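PDB 3EO4: uncharacterized protein MJ1062 from Methanocaldococcus jannaschii, which is of unknown function but carries a GNAT-type domain, the part crystallised here, and so probably transfers acyl groups. Local coordinates for residues A[15-20]-A[64-69]; A[79-84]-A[110-115]. One frame throughout, in Å; residues are numbered along the deposited sequence.

Read from the N terminus, the chain lays down strand 13-18, runs through three helices and returns as strand 63-71, where interaction 1 closes a loop of 43 residues, about half of them helical. It then turns back directly into strand 74-84, passes through strand 92-97 and comes to helix 107-121, which packs on 79-84 in interaction 2 and closes a second, shorter loop. The two loops follow in series, neither nested nor crossed. Strands 63-71 and 74-84 are neighbours in one antiparallel sheet, and W65 of interaction 1 bridges to interaction 2, its O hydrogen-bonded to S80 OG. Interaction 1 thus joins strands within the sheet, and interaction 2 seats a helix upon it.

Interaction 1. Residues A[15-20]-A[64-69]; sequences IIRQIT and DWIILL
Strand residues I15 to Q18 pair with L68 to W65 in an antiparallel ladder of the sheet of this GNAT domain. I15 and L68 form a hydrogen-bonded pair, with I15 N to L68 O at 3.0 Å and L68 N to I15 O at 2.7 Å. R17 and I66 repeat the pattern two residues on, and past the end of strand 13-18 I19 N still reaches D64 O at 3.1 Å. The non-hydrogen-bonded pairs I16-I67 and Q18-W65 alternate with them.

I16 and W65 carry the packing on the face turned to helix 107-121. I16 CD1 sits over the five-membered ring of W65, 3.4 Å from its centroid and only 6° off the ring normal, a CH-pi contact. With chi1 at 63°, I16 CG1 lies between the backbone N and the carbonyl carbon, close to W65 CD1, and I16 CD1 goes on over the ring. In the GNAT fold such a helix packs on one face of the sheet, and here L114 touches I16 while W118 meets the W65 ring edge to face.

The other face carries I15, R17, I66 and L68. R17 bends at chi2 (138°), and its guanidinium lies beside I66, whose CG1 approaches NH1 to 3.5 Å over one face of the group. R17 CG meets L68 CD2 at 3.7 Å, the two side chains crossing at about a right angle. Q18 O, nearly in the guanidinium plane, accepts a bond from R17 NH1 at 2.7 Å, and NH1 also forms a salt bridge with D23. An alanine in place of R17 would probably leave D23 without this charged mate and would remove the guanidinium that packs over I66 CG1. I19 CG1 packs at 3.8 Å against I66 CD1, while D64 turns its carboxylate to R59 and R62.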
loop_
_atom_site.group_PDB
_atom_site.type_symbol
_atom_site.label_atom_id
_atom_site.label_comp_id
_atom_site.label_asym_id
_atom_site.label_seq_id
_atom_site.Cartn_x
_atom_site.Cartn_y
_atom_site.Cartn_z
ATOM N N ILE A 15 -17.915 5.142 -3.195
ATOM C CA ILE A 15 -17.758 6.302 -4.058
ATOM C C ILE A 15 -16.470 6.093 -4.855
ATOM O O ILE A 15 -15.496 5.491 -4.356
ATOM C CB ILE A 15 -17.657 7.579 -3.208
ATOM C CG1 ILE A 15 -18.915 7.732 -2.346
ATOM C CG2 ILE A 15 -17.498 8.819 -4.082
ATOM C CD1 ILE A 15 -18.642 7.893 -0.856
ATOM N N ILE A 16 -16.462 6.551 -6.100
ATOM C CA ILE A 16 -15.236 6.571 -6.858
ATOM C C ILE A 16 -14.929 8.015 -7.251
ATOM O O ILE A 16 -15.849 8.773 -7.566
ATOM C CB ILE A 16 -15.282 5.644 -8.086
ATOM C CG1 ILE A 16 -16.347 6.086 -9.093
ATOM C CG2 ILE A 16 -15.492 4.198 -7.658
ATOM C CD1 ILE A 16 -16.091 5.550 -10.480
ATOM N N ARG A 17 -13.655 8.399 -7.168
ATOM C CA ARG A 17 -13.212 9.744 -7.543
ATOM C C ARG A 17 -11.903 9.612 -8.321
ATOM O O ARG A 17 -11.124 8.657 -8.087
ATOM C CB ARG A 17 -13.029 10.648 -6.315
ATOM C CG ARG A 17 -11.940 10.181 -5.322
ATOM C CD ARG A 17 -11.058 11.342 -4.789
ATOM N NE ARG A 17 -10.002 10.848 -3.890
ATOM C CZ ARG A 17 -8.746 10.521 -4.250
ATOM N NH1 ARG A 17 -8.340 10.629 -5.514
ATOM N NH2 ARG A 17 -7.886 10.082 -3.326
ATOM N N GLN A 18 -11.643 10.539 -9.241
ATOM C CA GLN A 18 -10.420 10.402 -10.043
ATOM C C GLN A 18 -9.181 10.437 -9.163
ATOM O O GLN A 18 -9.151 11.058 -8.086
ATOM C CB GLN A 18 -10.308 11.378 -11.234
ATOM C CG GLN A 18 -10.864 12.764 -11.002
ATOM C CD GLN A 18 -10.501 13.786 -12.103
ATOM O OE1 GLN A 18 -10.736 14.995 -11.933
ATOM N NE2 GLN A 18 -9.923 13.320 -13.210
ATOM N N ILE A 19 -8.183 9.699 -9.625
ATOM C CA ILE A 19 -6.893 9.600 -8.987
ATOM C C ILE A 19 -6.155 10.909 -9.121
ATOM O O ILE A 19 -6.452 11.711 -9.989
ATOM C CB ILE A 19 -6.056 8.482 -9.676
ATOM C CG1 ILE A 19 -4.889 8.040 -8.788
ATOM C CG2 ILE A 19 -5.601 8.925 -11.086
ATOM C CD1 ILE A 19 -4.379 6.624 -9.110
ATOM N N THR A 20 -5.137 11.054 -8.291
ATOM C CA THR A 20 -4.340 12.256 -8.135
ATOM C C THR A 20 -2.899 11.818 -7.915
ATOM O O THR A 20 -2.677 10.688 -7.447
ATOM C CB THR A 20 -4.880 12.977 -6.873
ATOM O OG1 THR A 20 -5.787 13.998 -7.277
ATOM C CG2 THR A 20 -3.825 13.575 -6.063
ATOM N N ASP A 64 -8.444 6.647 -14.423
ATOM C CA ASP A 64 -8.263 5.857 -13.209
ATOM C C ASP A 64 -8.969 6.515 -12.041
ATOM O O ASP A 64 -8.917 7.741 -11.873
ATOM C CB ASP A 64 -6.780 5.732 -12.872
ATOM C CG ASP A 64 -6.018 4.955 -13.910
ATOM O OD1 ASP A 64 -5.789 3.743 -13.690
ATOM O OD2 ASP A 64 -5.650 5.561 -14.944
ATOM N N TRP A 65 -9.646 5.706 -11.241
ATOM C CA TRP A 65 -10.320 6.207 -10.039
ATOM C C TRP A 65 -9.746 5.508 -8.811
ATOM O O TRP A 65 -9.244 4.389 -8.888
ATOM C CB TRP A 65 -11.824 5.927 -10.068
ATOM C CG TRP A 65 -12.681 6.598 -11.104
ATOM C CD1 TRP A 65 -13.430 7.744 -10.934
ATOM C CD2 TRP A 65 -12.985 6.122 -12.437
ATOM N NE1 TRP A 65 -14.142 8.022 -12.081
ATOM C CE2 TRP A 65 -13.896 7.046 -13.014
ATOM C CE3 TRP A 65 -12.560 5.025 -13.202
ATOM C CZ2 TRP A 65 -14.387 6.909 -14.330
ATOM C CZ3 TRP A 65 -13.056 4.881 -14.516
ATOM C CH2 TRP A 65 -13.957 5.820 -15.064
ATOM N N ILE A 66 -9.819 6.195 -7.681
ATOM C CA ILE A 66 -9.668 5.594 -6.382
ATOM C C ILE A 66 -11.073 5.228 -5.909
ATOM O O ILE A 66 -12.021 6.013 -6.067
ATOM C CB ILE A 66 -9.076 6.625 -5.366
ATOM C CG1 ILE A 66 -7.745 7.187 -5.883
ATOM C CG2 ILE A 66 -8.875 6.003 -4.010
ATOM C CD1 ILE A 66 -6.681 6.094 -6.120
ATOM N N ILE A 67 -11.185 4.057 -5.295
ATOM C CA ILE A 67 -12.429 3.586 -4.689
ATOM C C ILE A 67 -12.448 3.980 -3.208
ATOM O O ILE A 67 -11.547 3.634 -2.459
ATOM C CB ILE A 67 -12.542 2.055 -4.798
ATOM C CG1 ILE A 67 -12.370 1.600 -6.263
ATOM C CG2 ILE A 67 -13.842 1.574 -4.150
ATOM C CD1 ILE A 67 -12.137 0.102 -6.425
ATOM N N LEU A 68 -13.473 4.710 -2.805
ATOM C CA LEU A 68 -13.600 5.157 -1.447
ATOM C C LEU A 68 -14.696 4.368 -0.772
ATOM O O LEU A 68 -15.746 4.163 -1.352
ATOM C CB LEU A 68 -13.982 6.621 -1.456
ATOM C CG LEU A 68 -12.928 7.736 -1.516
ATOM C CD1 LEU A 68 -11.585 7.346 -2.086
ATOM C CD2 LEU A 68 -13.508 8.997 -2.189
ATOM N N LEU A 69 -14.458 3.913 0.449
ATOM C CA LEU A 69 -15.483 3.220 1.203
ATOM C C LEU A 69 -15.882 4.137 2.350
ATOM O O LEU A 69 -15.029 4.592 3.106
ATOM C CB LEU A 69 -15.001 1.850 1.715
ATOM C CG LEU A 69 -15.909 1.168 2.759
ATOM C CD1 LEU A 69 -17.288 0.757 2.208
ATOM C CD2 LEU A 69 -15.257 -0.020 3.407
#

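Interaction 2. Residues A[79-84]-A[110-115]; sequences GSVNVS and HSVSLV
V81, on strand 74-84, points its side chain at helix 107-121 and illustrates how a beta-branched residue fills the space between a sheet and a helix. Its CB comes first, 4.4 Å from S111 CB, and from there the side chain forks. CG1 meets V115 CG2 at 3.8 Å. CG2, set anti to the backbone N, touches the same V115 methyl at 3.8 Å and also approaches V112 CG2 at 4.2 Å. One methyl of V115 is therefore in contact with both branches of V81, and the two valines pass alongside each other with opposite headings, while V112 lies at a slant to V81.

Two residues further along the strand, V83 also points toward the helix and lies against V115, though the modelled spacing of their methyls is doubtful. The interface between the segments is apolar; the hydroxyl of S111 turns back to bond I107 O within its own helix.

Strand and helix segments run 31° apart in direction, with axes 8.8 Å apart at closest approach. W65 of strand 63-71 touches both V81 and V115, I95 of strand 92-97 meets V81 and S111, and I16 of strand 13-18 meets V81 and L114, so the helix spans several strands of the antiparallel sheet.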
loop_
_atom_site.group_PDB
_atom_site.type_symbol
_atom_site.label_atom_id
_atom_site.label_comp_id
_atom_site.label_asym_id
_atom_site.label_seq_id
_atom_site.Cartn_x
_atom_site.Cartn_y
_atom_site.Cartn_z
ATOM N N GLY A 79 -9.215 0.832 -2.829
ATOM C CA GLY A 79 -8.805 0.193 -4.078
ATOM C C GLY A 79 -8.749 1.165 -5.230
ATOM O O GLY A 79 -8.831 2.393 -5.039
ATOM N N SER A 80 -8.621 0.620 -6.440
ATOM C CA SER A 80 -8.641 1.429 -7.629
ATOM C C SER A 80 -9.397 0.730 -8.746
ATOM O O SER A 80 -9.307 -0.498 -8.894
ATOM C CB SER A 80 -7.230 1.725 -8.081
ATOM O OG SER A 80 -7.275 2.598 -9.211
ATOM N N VAL A 81 -10.118 1.521 -9.542
ATOM C CA VAL A 81 -10.837 1.010 -10.719
ATOM C C VAL A 81 -10.501 1.929 -11.885
ATOM O O VAL A 81 -10.278 3.133 -11.684
ATOM C CB VAL A 81 -12.374 0.878 -10.457
ATOM C CG1 VAL A 81 -13.040 2.240 -10.288
ATOM C CG2 VAL A 81 -13.070 0.007 -11.537
ATOM N N ASN A 82 -10.411 1.358 -13.087
ATOM C CA ASN A 82 -9.901 2.070 -14.262
ATOM C C ASN A 82 -10.522 1.539 -15.560
ATOM O O ASN A 82 -10.997 0.395 -15.587
ATOM C CB ASN A 82 -8.359 1.989 -14.341
ATOM C CG ASN A 82 -7.847 0.566 -14.571
ATOM O OD1 ASN A 82 -8.241 -0.105 -15.527
ATOM N ND2 ASN A 82 -6.940 0.119 -13.721
ATOM N N VAL A 83 -10.551 2.395 -16.601
ATOM C CA VAL A 83 -10.927 2.019 -17.979
ATOM C C VAL A 83 -9.864 2.542 -18.902
ATOM O O VAL A 83 -9.416 3.668 -18.756
ATOM C CB VAL A 83 -12.281 2.612 -18.456
ATOM C CG1 VAL A 83 -13.377 2.187 -17.531
ATOM C CG2 VAL A 83 -12.249 4.116 -18.436
ATOM N N SER A 84 -9.470 1.717 -19.852
ATOM C CA SER A 84 -8.453 2.118 -20.804
ATOM C C SER A 84 -8.939 1.702 -22.192
ATOM O O SER A 84 -9.999 1.073 -22.311
ATOM C CB SER A 84 -7.117 1.466 -20.432
ATOM O OG SER A 84 -7.232 0.052 -20.388
ATOM N N HIS A 110 -19.596 -3.370 -7.257
ATOM C CA HIS A 110 -20.243 -2.052 -7.272
ATOM C C HIS A 110 -19.383 -0.986 -7.942
ATOM O O HIS A 110 -19.898 -0.110 -8.600
ATOM C CB HIS A 110 -20.569 -1.608 -5.855
ATOM C CG HIS A 110 -21.705 -2.362 -5.243
ATOM N ND1 HIS A 110 -21.728 -3.741 -5.156
ATOM C CD2 HIS A 110 -22.860 -1.934 -4.677
ATOM C CE1 HIS A 110 -22.849 -4.129 -4.574
ATOM N NE2 HIS A 110 -23.553 -3.052 -4.271
ATOM N N SER A 111 -18.078 -1.058 -7.752
ATOM C CA SER A 111 -17.165 -0.088 -8.377
ATOM C C SER A 111 -17.174 -0.245 -9.888
ATOM O O SER A 111 -17.288 0.747 -10.627
ATOM C CB SER A 111 -15.725 -0.264 -7.883
ATOM O OG SER A 111 -15.619 -0.015 -6.508
ATOM N N VAL A 112 -17.059 -1.487 -10.352
ATOM C CA VAL A 112 -17.106 -1.739 -11.784
ATOM C C VAL A 112 -18.454 -1.270 -12.364
ATOM O O VAL A 112 -18.483 -0.598 -13.390
ATOM C CB VAL A 112 -16.774 -3.201 -12.131
ATOM C CG1 VAL A 112 -17.082 -3.484 -13.594
ATOM C CG2 VAL A 112 -15.294 -3.503 -11.797
ATOM N N SER A 113 -19.558 -1.569 -11.689
ATOM C CA SER A 113 -20.844 -1.138 -12.232
ATOM C C SER A 113 -20.977 0.387 -12.321
ATOM O O SER A 113 -21.584 0.897 -13.278
ATOM C CB SER A 113 -22.013 -1.759 -11.491
ATOM O OG SER A 113 -22.175 -1.063 -10.297
ATOM N N LEU A 114 -20.397 1.111 -11.359
ATOM C CA LEU A 114 -20.278 2.577 -11.471
ATOM C C LEU A 114 -19.546 3.009 -12.776
ATOM O O LEU A 114 -19.980 3.906 -13.473
ATOM C CB LEU A 114 -19.608 3.183 -10.223
ATOM C CG LEU A 114 -20.411 3.297 -8.906
ATOM C CD1 LEU A 114 -19.529 3.767 -7.751
ATOM C CD2 LEU A 114 -21.622 4.241 -9.050
ATOM N N VAL A 115 -18.443 2.360 -13.090
ATOM C CA VAL A 115 -17.706 2.639 -14.332
ATOM C C VAL A 115 -18.540 2.299 -15.587
ATOM O O VAL A 115 -18.598 3.105 -16.500
ATOM C CB VAL A 115 -16.329 1.913 -14.347
ATOM C CG1 VAL A 115 -15.655 2.047 -15.701
ATOM C CG2 VAL A 115 -15.421 2.489 -13.265
#